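Local atomic coordinates of sensor protein (Bacteroides thetaiotaomicron, PDB entry 2X7X), a protein that binds fructose through this periplasmic domain of a hybrid two-component sensor, whose whole chain probably acts as a histidine kinase and transcription regulator. Residues V132-S138 / D164-W170; A175-D180 / A203-A207; A191-D197 / M216-D222. All blocks are in the same frame, centred on the assembly; numbering follows the deposited sequence.

Contact 1: V132-S138 / D164-W170. With FRU (beta-D-fructofuranose), chain E.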
loop_
_atom_site.group_PDB
_atom_site.type_symbol
_atom_site.label_atom_id
_atom_site.label_comp_id
_atom_site.label_asym_id
_atom_site.label_seq_id
_atom_site.Cartn_x
_atom_site.Cartn_y
_atom_site.Cartn_z
ATOM N N VAL A 132 -30.410 2.876 -0.878
ATOM C CA VAL A 132 -30.662 3.145 -2.289
ATOM C C VAL A 132 -29.449 2.681 -3.110
ATOM O O VAL A 132 -28.308 2.781 -2.631
ATOM C CB VAL A 132 -31.055 4.631 -2.561
ATOM C CG1 VAL A 132 -32.368 4.959 -1.882
ATOM C CG2 VAL A 132 -29.981 5.610 -2.093
ATOM N N GLU A 133 -29.701 2.159 -4.319
ATOM C CA GLU A 133 -28.661 1.636 -5.220
ATOM C C GLU A 133 -28.583 2.438 -6.499
ATOM O O GLU A 133 -29.591 2.706 -7.129
ATOM C CB GLU A 133 -28.922 0.169 -5.575
ATOM C CG GLU A 133 -27.787 -0.519 -6.341
ATOM C CD GLU A 133 -28.052 -1.993 -6.662
ATOM O OE1 GLU A 133 -29.227 -2.409 -6.722
ATOM O OE2 GLU A 133 -27.084 -2.750 -6.891
ATOM N N LEU A 134 -27.369 2.813 -6.883
ATOM C CA LEU A 134 -27.113 3.495 -8.141
ATOM C C LEU A 134 -26.161 2.628 -8.971
ATOM O O LEU A 134 -24.979 2.487 -8.665
ATOM C CB LEU A 134 -26.555 4.899 -7.872
ATOM C CG LEU A 134 -27.497 5.874 -7.130
ATOM C CD1 LEU A 134 -26.760 6.995 -6.412
ATOM C CD2 LEU A 134 -28.533 6.481 -8.057
ATOM N N THR A 135 -26.693 2.031 -10.022
ATOM C CA THR A 135 -25.971 0.987 -10.758
ATOM C C THR A 135 -25.161 1.523 -11.936
ATOM O O THR A 135 -25.405 2.621 -12.434
ATOM C CB THR A 135 -26.959 -0.102 -11.290
ATOM O OG1 THR A 135 -27.574 0.329 -12.513
ATOM C CG2 THR A 135 -28.046 -0.372 -10.278
ATOM N N GLY A 136 -24.216 0.721 -12.403
ATOM C CA GLY A 136 -23.598 0.943 -13.718
ATOM C C GLY A 136 -24.593 0.622 -14.815
ATOM O O GLY A 136 -25.718 0.196 -14.542
ATOM N N LEU A 137 -24.175 0.837 -16.056
ATOM C CA LEU A 137 -25.001 0.556 -17.232
ATOM C C LEU A 137 -25.628 -0.826 -17.115
ATOM O O LEU A 137 -24.912 -1.824 -17.008
ATOM C CB LEU A 137 -24.132 0.646 -18.491
ATOM C CG LEU A 137 -24.789 0.721 -19.878
ATOM C CD1 LEU A 137 -25.785 1.862 -20.010
ATOM C CD2 LEU A 137 -23.689 0.858 -20.938
ATOM N N SER A 138 -26.955 -0.879 -17.119
ATOM C CA SER A 138 -27.703 -2.131 -16.839
ATOM C C SER A 138 -27.223 -3.387 -17.575
ATOM O O SER A 138 -27.045 -4.441 -16.955
ATOM C CB SER A 138 -29.206 -1.939 -17.062
ATOM O OG SER A 138 -29.739 -1.206 -15.963
ATOM N N ASP A 164 -34.943 1.817 -3.300
ATOM C CA ASP A 164 -34.857 2.485 -4.614
ATOM C C ASP A 164 -33.583 2.123 -5.378
ATOM O O ASP A 164 -32.532 1.877 -4.779
ATOM C CB ASP A 164 -34.974 4.015 -4.482
ATOM C CG ASP A 164 -35.676 4.658 -5.682
ATOM O OD1 ASP A 164 -35.510 4.170 -6.826
ATOM O OD2 ASP A 164 -36.402 5.663 -5.472
ATOM N N LYS A 165 -33.696 2.110 -6.705
ATOM C CA LYS A 165 -32.610 1.710 -7.597
ATOM C C LYS A 165 -32.696 2.472 -8.922
ATOM O O LYS A 165 -33.779 2.686 -9.461
ATOM C CB LYS A 165 -32.682 0.205 -7.856
ATOM C CG LYS A 165 -31.605 -0.352 -8.771
ATOM C CD LYS A 165 -31.648 -1.885 -8.808
ATOM C CE LYS A 165 -32.921 -2.423 -9.447
ATOM N NZ LYS A 165 -32.817 -2.394 -10.917
ATOM N N ALA A 166 -31.554 2.888 -9.447
ATOM C CA ALA A 166 -31.535 3.579 -10.714
ATOM C C ALA A 166 -30.231 3.266 -11.401
ATOM O O ALA A 166 -29.240 2.948 -10.736
ATOM C CB ALA A 166 -31.691 5.075 -10.507
ATOM N N ASP A 167 -30.259 3.335 -12.729
ATOM C CA ASP A 167 -29.119 3.093 -13.597
ATOM C C ASP A 167 -28.405 4.427 -13.832
ATOM O O ASP A 167 -28.979 5.347 -14.416
ATOM C CB ASP A 167 -29.635 2.514 -14.924
ATOM C CG ASP A 167 -28.528 2.155 -15.887
ATOM O OD1 ASP A 167 -27.409 2.712 -15.787
ATOM O OD2 ASP A 167 -28.790 1.307 -16.765
ATOM N N ALA A 168 -27.161 4.532 -13.377
ATOM C CA ALA A 168 -26.407 5.788 -13.448
ATOM C C ALA A 168 -25.295 5.729 -14.494
ATOM O O ALA A 168 -24.438 6.627 -14.580
ATOM C CB ALA A 168 -25.834 6.123 -12.094
ATOM N N ALA A 169 -25.305 4.656 -15.279
ATOM C CA ALA A 169 -24.390 4.503 -16.415
ATOM C C ALA A 169 -22.916 4.751 -16.046
ATOM O O ALA A 169 -22.162 5.310 -16.830
ATOM C CB ALA A 169 -24.836 5.411 -17.576
ATOM N N TRP A 170 -22.518 4.319 -14.853
ATOM C CA TRP A 170 -21.125 4.417 -14.389
ATOM C C TRP A 170 -20.645 5.837 -14.100
ATOM O O TRP A 170 -19.479 6.043 -13.804
ATOM C CB TRP A 170 -20.154 3.739 -15.366
ATOM C CG TRP A 170 -20.427 2.276 -15.560
ATOM C CD1 TRP A 170 -20.821 1.668 -16.714
ATOM C CD2 TRP A 170 -20.320 1.234 -14.571
ATOM N NE1 TRP A 170 -20.965 0.317 -16.515
ATOM C CE2 TRP A 170 -20.672 0.021 -15.207
ATOM C CE3 TRP A 170 -19.969 1.211 -13.212
ATOM C CZ2 TRP A 170 -20.687 -1.216 -14.529
ATOM C CZ3 TRP A 170 -19.978 -0.022 -12.537
ATOM C CH2 TRP A 170 -20.333 -1.219 -13.205
HETATM C C1 FRU E . -14.171 1.904 -15.596
HETATM C C2 FRU E . -15.429 1.473 -14.863
HETATM C C3 FRU E . -15.191 1.302 -13.365
HETATM C C4 FRU E . -16.032 0.080 -13.046
HETATM C C5 FRU E . -15.790 -0.771 -14.285
HETATM C C6 FRU E . -16.861 -1.821 -14.575
HETATM O O1 FRU E . -14.514 2.390 -16.891
HETATM O O2 FRU E . -16.465 2.420 -15.145
HETATM O O3 FRU E . -15.542 2.467 -12.604
HETATM O O4 FRU E . -15.640 -0.563 -11.829
HETATM O O5 FRU E . -15.811 0.191 -15.344
HETATM O O6 FRU E . -16.448 -2.632 -15.692
#

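Contact 2: A175-D180 / A203-A207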
loop_
_atom_site.group_PDB
_atom_site.type_symbol
_atom_site.label_atom_id
_atom_site.label_comp_id
_atom_site.label_asym_id
_atom_site.label_seq_id
_atom_site.Cartn_x
_atom_site.Cartn_y
_atom_site.Cartn_z
ATOM N N ALA A 175 -25.821 9.987 -11.698
ATOM C CA ALA A 175 -25.874 9.724 -10.259
ATOM C C ALA A 175 -26.510 10.884 -9.491
ATOM O O ALA A 175 -27.402 10.674 -8.664
ATOM C CB ALA A 175 -24.467 9.402 -9.711
ATOM N N GLU A 176 -26.071 12.106 -9.785
ATOM C CA GLU A 176 -26.583 13.290 -9.079
ATOM C C GLU A 176 -28.074 13.521 -9.277
ATOM O O GLU A 176 -28.809 13.724 -8.307
ATOM C CB GLU A 176 -25.817 14.527 -9.491
ATOM C CG GLU A 176 -24.406 14.559 -8.979
ATOM C CD GLU A 176 -23.802 15.924 -9.106
ATOM O OE1 GLU A 176 -24.266 16.694 -9.975
ATOM O OE2 GLU A 176 -22.870 16.238 -8.336
ATOM N N ILE A 177 -28.523 13.464 -10.531
ATOM C CA ILE A 177 -29.938 13.611 -10.829
ATOM C C ILE A 177 -30.727 12.522 -10.131
ATOM O O ILE A 177 -31.668 12.806 -9.409
ATOM C CB ILE A 177 -30.209 13.574 -12.344
ATOM C CG1 ILE A 177 -29.435 14.699 -13.043
ATOM C CG2 ILE A 177 -31.717 13.637 -12.646
ATOM C CD1 ILE A 177 -29.760 16.072 -12.513
ATOM N N GLU A 178 -30.331 11.274 -10.329
ATOM C CA GLU A 178 -31.086 10.159 -9.744
ATOM C C GLU A 178 -31.147 10.241 -8.214
ATOM O O GLU A 178 -32.215 10.032 -7.627
ATOM C CB GLU A 178 -30.539 8.823 -10.228
ATOM C CG GLU A 178 -30.830 8.571 -11.682
ATOM C CD GLU A 178 -29.838 7.627 -12.315
ATOM O OE1 GLU A 178 -28.948 7.122 -11.593
ATOM O OE2 GLU A 178 -29.937 7.388 -13.543
ATOM N N MET A 179 -30.022 10.584 -7.575
ATOM C CA MET A 179 -29.998 10.753 -6.118
ATOM C C MET A 179 -30.932 11.883 -5.656
ATOM O O MET A 179 -31.550 11.779 -4.588
ATOM C CB MET A 179 -28.574 10.975 -5.608
ATOM C CG MET A 179 -28.425 10.913 -4.103
ATOM S SD MET A 179 -28.831 9.295 -3.376
ATOM C CE MET A 179 -29.140 9.769 -1.675
ATOM N N ASP A 180 -31.026 12.953 -6.456
ATOM C CA ASP A 180 -31.945 14.053 -6.194
ATOM C C ASP A 180 -33.342 13.519 -6.111
ATOM O O ASP A 180 -34.067 13.810 -5.170
ATOM C CB ASP A 180 -31.920 15.062 -7.325
ATOM C CG ASP A 180 -30.991 16.208 -7.070
ATOM O OD1 ASP A 180 -30.251 16.201 -6.068
ATOM O OD2 ASP A 180 -30.994 17.135 -7.892
ATOM N N ALA A 203 -23.703 11.197 -5.852
ATOM C CA ALA A 203 -24.787 10.963 -4.926
ATOM C C ALA A 203 -24.545 11.770 -3.651
ATOM O O ALA A 203 -25.485 12.316 -3.064
ATOM C CB ALA A 203 -24.882 9.488 -4.598
ATOM N N TYR A 204 -23.278 11.833 -3.245
ATOM C CA TYR A 204 -22.887 12.504 -2.027
ATOM C C TYR A 204 -23.162 13.991 -2.152
ATOM O O TYR A 204 -23.708 14.614 -1.226
ATOM C CB TYR A 204 -21.411 12.269 -1.732
ATOM C CG TYR A 204 -20.920 13.024 -0.517
ATOM C CD1 TYR A 204 -20.941 12.433 0.758
ATOM C CD2 TYR A 204 -20.422 14.331 -0.635
ATOM C CE1 TYR A 204 -20.480 13.118 1.881
ATOM C CE2 TYR A 204 -19.970 15.026 0.479
ATOM C CZ TYR A 204 -20.004 14.418 1.733
ATOM O OH TYR A 204 -19.562 15.121 2.845
ATOM N N GLN A 205 -22.799 14.551 -3.303
ATOM C CA GLN A 205 -23.036 15.956 -3.551
ATOM C C GLN A 205 -24.540 16.267 -3.622
ATOM O O GLN A 205 -24.984 17.351 -3.212
ATOM C CB GLN A 205 -22.288 16.423 -4.788
ATOM C CG GLN A 205 -22.567 17.850 -5.128
ATOM C CD GLN A 205 -21.328 18.608 -5.494
ATOM O OE1 GLN A 205 -20.756 18.415 -6.580
ATOM N NE2 GLN A 205 -20.904 19.499 -4.604
ATOM N N ALA A 206 -25.334 15.316 -4.094
ATOM C CA ALA A 206 -26.763 15.504 -4.031
ATOM C C ALA A 206 -27.219 15.595 -2.567
ATOM O O ALA A 206 -28.084 16.409 -2.235
ATOM C CB ALA A 206 -27.481 14.401 -4.765
ATOM N N ALA A 207 -26.608 14.789 -1.700
ATOM C CA ALA A 207 -27.029 14.695 -0.309
ATOM C C ALA A 207 -26.561 15.922 0.461
ATOM O O ALA A 207 -27.333 16.517 1.222
ATOM C CB ALA A 207 -26.499 13.426 0.329
#

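Contact 3: A191-D197 / M216-D222. With K (potassium ion), chain F; FRU (beta-D-fructofuranose), chain E.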
loop_
_atom_site.group_PDB
_atom_site.type_symbol
_atom_site.label_atom_id
_atom_site.label_comp_id
_atom_site.label_asym_id
_atom_site.label_seq_id
_atom_site.Cartn_x
_atom_site.Cartn_y
_atom_site.Cartn_z
ATOM N N ALA A 191 -28.215 4.486 3.661
ATOM C CA ALA A 191 -27.046 4.063 2.893
ATOM C C ALA A 191 -27.214 4.208 1.402
ATOM O O ALA A 191 -28.278 3.930 0.844
ATOM C CB ALA A 191 -26.670 2.618 3.224
ATOM N N VAL A 192 -26.126 4.613 0.759
ATOM C CA VAL A 192 -26.047 4.658 -0.695
ATOM C C VAL A 192 -25.039 3.613 -1.136
ATOM O O VAL A 192 -23.900 3.605 -0.669
ATOM C CB VAL A 192 -25.630 6.087 -1.190
ATOM C CG1 VAL A 192 -25.589 6.169 -2.710
ATOM C CG2 VAL A 192 -26.595 7.113 -0.627
ATOM N N TYR A 193 -25.474 2.724 -2.015
ATOM C CA TYR A 193 -24.583 1.776 -2.672
ATOM C C TYR A 193 -24.391 2.266 -4.084
ATOM O O TYR A 193 -25.333 2.245 -4.876
ATOM C CB TYR A 193 -25.212 0.389 -2.693
ATOM C CG TYR A 193 -24.474 -0.678 -3.492
ATOM C CD1 TYR A 193 -23.101 -0.560 -3.806
ATOM C CD2 TYR A 193 -25.148 -1.833 -3.897
ATOM C CE1 TYR A 193 -22.438 -1.559 -4.521
ATOM C CE2 TYR A 193 -24.502 -2.833 -4.608
ATOM C CZ TYR A 193 -23.161 -2.703 -4.917
ATOM O OH TYR A 193 -22.562 -3.724 -5.621
ATOM N N ALA A 194 -23.174 2.708 -4.393
ATOM C CA ALA A 194 -22.837 3.205 -5.719
ATOM C C ALA A 194 -21.914 2.200 -6.385
ATOM O O ALA A 194 -20.955 1.736 -5.765
ATOM C CB ALA A 194 -22.157 4.555 -5.597
ATOM N N HIS A 195 -22.192 1.863 -7.642
ATOM C CA HIS A 195 -21.428 0.818 -8.348
ATOM C C HIS A 195 -20.001 1.226 -8.700
ATOM O O HIS A 195 -19.165 0.368 -8.963
ATOM C CB HIS A 195 -22.174 0.309 -9.593
ATOM C CG HIS A 195 -23.298 -0.643 -9.291
ATOM N ND1 HIS A 195 -23.802 -1.523 -10.233
ATOM C CD2 HIS A 195 -24.005 -0.861 -8.156
ATOM C CE1 HIS A 195 -24.773 -2.235 -9.690
ATOM N NE2 HIS A 195 -24.922 -1.846 -8.434
ATOM N N ASN A 196 -19.709 2.523 -8.714
ATOM C CA ASN A 196 -18.310 2.935 -8.754
ATOM C C ASN A 196 -18.026 4.227 -8.011
ATOM O O ASN A 196 -18.945 4.887 -7.521
ATOM C CB ASN A 196 -17.737 2.949 -10.181
ATOM C CG ASN A 196 -18.210 4.142 -11.019
ATOM O OD1 ASN A 196 -19.012 4.994 -10.587
ATOM N ND2 ASN A 196 -17.696 4.203 -12.240
ATOM N N ASP A 197 -16.743 4.579 -7.953
ATOM C CA ASP A 197 -16.256 5.755 -7.230
ATOM C C ASP A 197 -16.442 7.029 -8.026
ATOM O O ASP A 197 -15.912 8.065 -7.634
ATOM C CB ASP A 197 -14.769 5.608 -6.902
ATOM C CG ASP A 197 -14.482 4.466 -5.949
ATOM O OD1 ASP A 197 -15.389 4.022 -5.212
ATOM O OD2 ASP A 197 -13.328 4.008 -5.927
ATOM N N MET A 216 -26.532 9.249 6.291
ATOM C CA MET A 216 -26.325 8.034 5.512
ATOM C C MET A 216 -24.849 7.785 5.247
ATOM O O MET A 216 -24.040 8.717 5.253
ATOM C CB MET A 216 -27.093 8.114 4.184
ATOM C CG MET A 216 -26.673 9.261 3.271
ATOM S SD MET A 216 -27.801 9.534 1.892
ATOM C CE MET A 216 -29.114 10.478 2.690
ATOM N N ILE A 217 -24.501 6.520 5.036
ATOM C CA ILE A 217 -23.145 6.155 4.649
ATOM C C ILE A 217 -23.071 5.992 3.135
ATOM O O ILE A 217 -24.099 5.740 2.482
ATOM C CB ILE A 217 -22.697 4.836 5.312
ATOM C CG1 ILE A 217 -23.623 3.682 4.893
ATOM C CG2 ILE A 217 -22.552 5.008 6.853
ATOM C CD1 ILE A 217 -22.984 2.336 5.029
ATOM N N PHE A 218 -21.864 6.135 2.585
ATOM C CA PHE A 218 -21.641 6.011 1.142
ATOM C C PHE A 218 -20.633 4.916 0.834
ATOM O O PHE A 218 -19.515 4.916 1.368
ATOM C CB PHE A 218 -21.194 7.348 0.526
ATOM C CG PHE A 218 -22.242 8.424 0.602
ATOM C CD1 PHE A 218 -23.081 8.682 -0.493
ATOM C CD2 PHE A 218 -22.431 9.162 1.781
ATOM C CE1 PHE A 218 -24.086 9.672 -0.407
ATOM C CE2 PHE A 218 -23.424 10.147 1.867
ATOM C CZ PHE A 218 -24.247 10.400 0.783
ATOM N N VAL A 219 -21.037 3.977 -0.026
ATOM C CA VAL A 219 -20.145 2.890 -0.445
ATOM C C VAL A 219 -19.995 2.841 -1.959
ATOM O O VAL A 219 -20.979 2.923 -2.691
ATOM C CB VAL A 219 -20.584 1.515 0.117
ATOM C CG1 VAL A 219 -19.540 0.477 -0.192
ATOM C CG2 VAL A 219 -20.806 1.599 1.633
ATOM N N GLY A 220 -18.753 2.736 -2.421
ATOM C CA GLY A 220 -18.465 2.699 -3.853
ATOM C C GLY A 220 -17.564 1.532 -4.203
ATOM O O GLY A 220 -17.236 0.718 -3.340
ATOM N N ILE A 221 -17.179 1.434 -5.471
ATOM C CA ILE A 221 -16.289 0.370 -5.927
ATOM C C ILE A 221 -15.228 0.989 -6.825
ATOM O O ILE A 221 -15.521 1.931 -7.557
ATOM C CB ILE A 221 -17.052 -0.733 -6.693
ATOM C CG1 ILE A 221 -18.134 -1.357 -5.807
ATOM C CG2 ILE A 221 -16.100 -1.831 -7.151
ATOM C CD1 ILE A 221 -19.167 -2.193 -6.543
ATOM N N ASP A 222 -13.998 0.480 -6.720
ATOM C CA ASP A 222 -12.875 0.765 -7.631
ATOM C C ASP A 222 -11.615 0.972 -6.810
ATOM O O ASP A 222 -10.605 0.292 -7.034
ATOM C CB ASP A 222 -13.113 1.966 -8.554
ATOM C CG ASP A 222 -13.899 1.612 -9.816
ATOM O OD1 ASP A 222 -14.006 0.428 -10.190
ATOM O OD2 ASP A 222 -14.430 2.548 -10.445
HETATM K K K F . -21.821 10.421 5.636
HETATM C C1 FRU E . -14.171 1.904 -15.596
HETATM C C2 FRU E . -15.429 1.473 -14.863
HETATM C C3 FRU E . -15.191 1.302 -13.365
HETATM C C4 FRU E . -16.032 0.080 -13.046
HETATM C C5 FRU E . -15.790 -0.771 -14.285
HETATM C C6 FRU E . -16.861 -1.821 -14.575
HETATM O O1 FRU E . -14.514 2.390 -16.891
HETATM O O2 FRU E . -16.465 2.420 -15.145
HETATM O O3 FRU E . -15.542 2.467 -12.604
HETATM O O4 FRU E . -15.640 -0.563 -11.829
HETATM O O5 FRU E . -15.811 0.191 -15.344
HETATM O O6 FRU E . -16.448 -2.632 -15.692
HETATM O O HOH W 1 -18.532 10.828 6.316
#

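Contact 1: V132-S138 / D164-W170
In the fructose pocket of this periplasmic binding domain, the loop after strand 159-167 brings Trp-170 to the sugar, backed by Gly-136 and Leu-137. The axes of the short parallel strand segments 132-135 and 164-167 approach to 4.7 Å at 11°. Their ladder is built from Glu-133 N to Asp-164 O (2.9 Å), Ala-166 N to Glu-133 O (3.0 Å) and Thr-135 N to Ala-166 O (2.8 Å), and Ala-168 N prolongs it to Thr-135 O (2.8 Å). Asp-167 then ties the two loops together. Its OD1 accepts from Ala-169 N (2.9 Å) in an Asx turn, while OD2 takes both Ser-138 N (2.9 Å) and Ser-138 OG (2.8 Å). Trp-170 lies against Gly-136, whose CA sits 3.4 Å from the centroid of the six-membered ring in a CH-pi contact; a CB there would clash with the indole. The opposite face is turned to fructose, with Trp-170 CH2 3.8 Å from FRU C6. Glu-133 OE1 passes 3.2 Å from Lys-165 CD and is hydrogen-bonded to His-147, OE2 to His-195. Strand 128-135, helix 141-155 and strand 159-167 form a beta-alpha-beta unit, of which this pair is the two strands, as in periplasmic binding proteins.

Contact 2: A175-D180 / A203-A207
Ala-203 opens the contact on the second helix, with its CA 5.1 Å from Glu-176 CA. Its CB lies 3.9 Å from Met-179 CG, and its carbonyl O comes within 3.4 Å of the same CG, while Ala-175 CB approaches Ala-203 N at 4.3 Å. Tyr-204 points away from helix segment 175-180 and stacks edge-to-face on Phe-218 instead. Gln-205 OE1 lies 3.5 Å from Glu-176 OE2; these two acceptors do not bond each other but share Arg-172, which forms a salt bridge with Glu-176 and a weak hydrogen bond to Gln-205 OE1. Ala-206 faces the partner helix directly. Its CB meets Met-179 CG at 3.7 Å, Glu-176 O at 3.8 Å and Asp-180 OD1 at 3.6 Å, so one methyl group touches three residues from adjacent turns of the other helix. With alanines at 203 and 206, the short axes come as near as 7.9 Å, crossing at -44° in van der Waals contact. Helices 172-185 and 199-209 thus lie side by side over one face of the mixed sheet, where Met-179 and Ala-203 both rest on Val-192 of strand 191-194, Met-179 also touches Val-132, and Ala-203 touches Leu-134 of strand 128-135.

Contact 3: A191-D197 / M216-D222
This is a buried pairing of neighbouring parallel strands inside the mixed sheet of one lobe of the periplasmic binding protein fold, and helix 199-209 links the two as a beta-alpha-beta unit. The axes of the short strand segments 191-194 and 217-220 approach to 4.8 Å at 12°. Val-192 bonds through both its backbone N, to Ile-217 O (2.9 Å), and its backbone O, from Val-219 N (3.0 Å); Ala-194 N continues the ladder to Val-219 O at 2.8 Å. The sheet faces differ in their cover. Val-192 CG2 meets Phe-218 CE1 at 3.6 Å and Met-216 SD at 3.7 Å beneath helix 199-209, whereas Ala-191 CB packs on Ile-217 CG1 at 3.6 Å on the face that also carries Tyr-193 and Val-219 and is covered by helix 110-124. Tyr-193 brings its CE1 to 3.9 Å from Ile-221 CD1, and its hydroxyl is hydrogen-bonded to the backbone O of Arg-146. Gly-220 lies beside Asp-197, whose OD1 would clash with a CB there; that carboxylate is held by Thr-242 and Ala-223. At the N-terminal end of the second strand, Met-216 O binds a potassium ion at 2.8 Å, with Glu-213 as another ligand. The C-terminal ends instead enter the fructose pocket. Asn-196, whose OD1 is held by Ile-199, donates from ND2 to FRU O3 at 2.8 Å. Asp-222 receives two sugar hydroxyls, FRU O4 on its OD1 at 2.5 Å and FRU O3 on its OD2 at a very short 2.4 Å.

How the contacts relate
All three contacts belong to one lobe. Contacts 1 and 3 are strand pairs of the same mixed sheet, adjoining where Val-132 O meets Tyr-193 N at 2.9 Å. Contact 1 includes the outermost strand 159-167 and is partly exposed, whereas contact 3 is almost wholly buried. Contact 2, also partly buried, is the helix layer over this sheet, with Leu-134 CD1 3.6 Å from Ala-203 CB and Met-179 CE 3.8 Å from Val-192 CG2. The strand pairs rely mainly on backbone hydrogen bonds, with a carboxylate joining the loops in contact 1; the helix pair relies on apolar contact. Beyond the strand ends, contact 1 reaches fructose with an aromatic face and contact 3 with polar side chains.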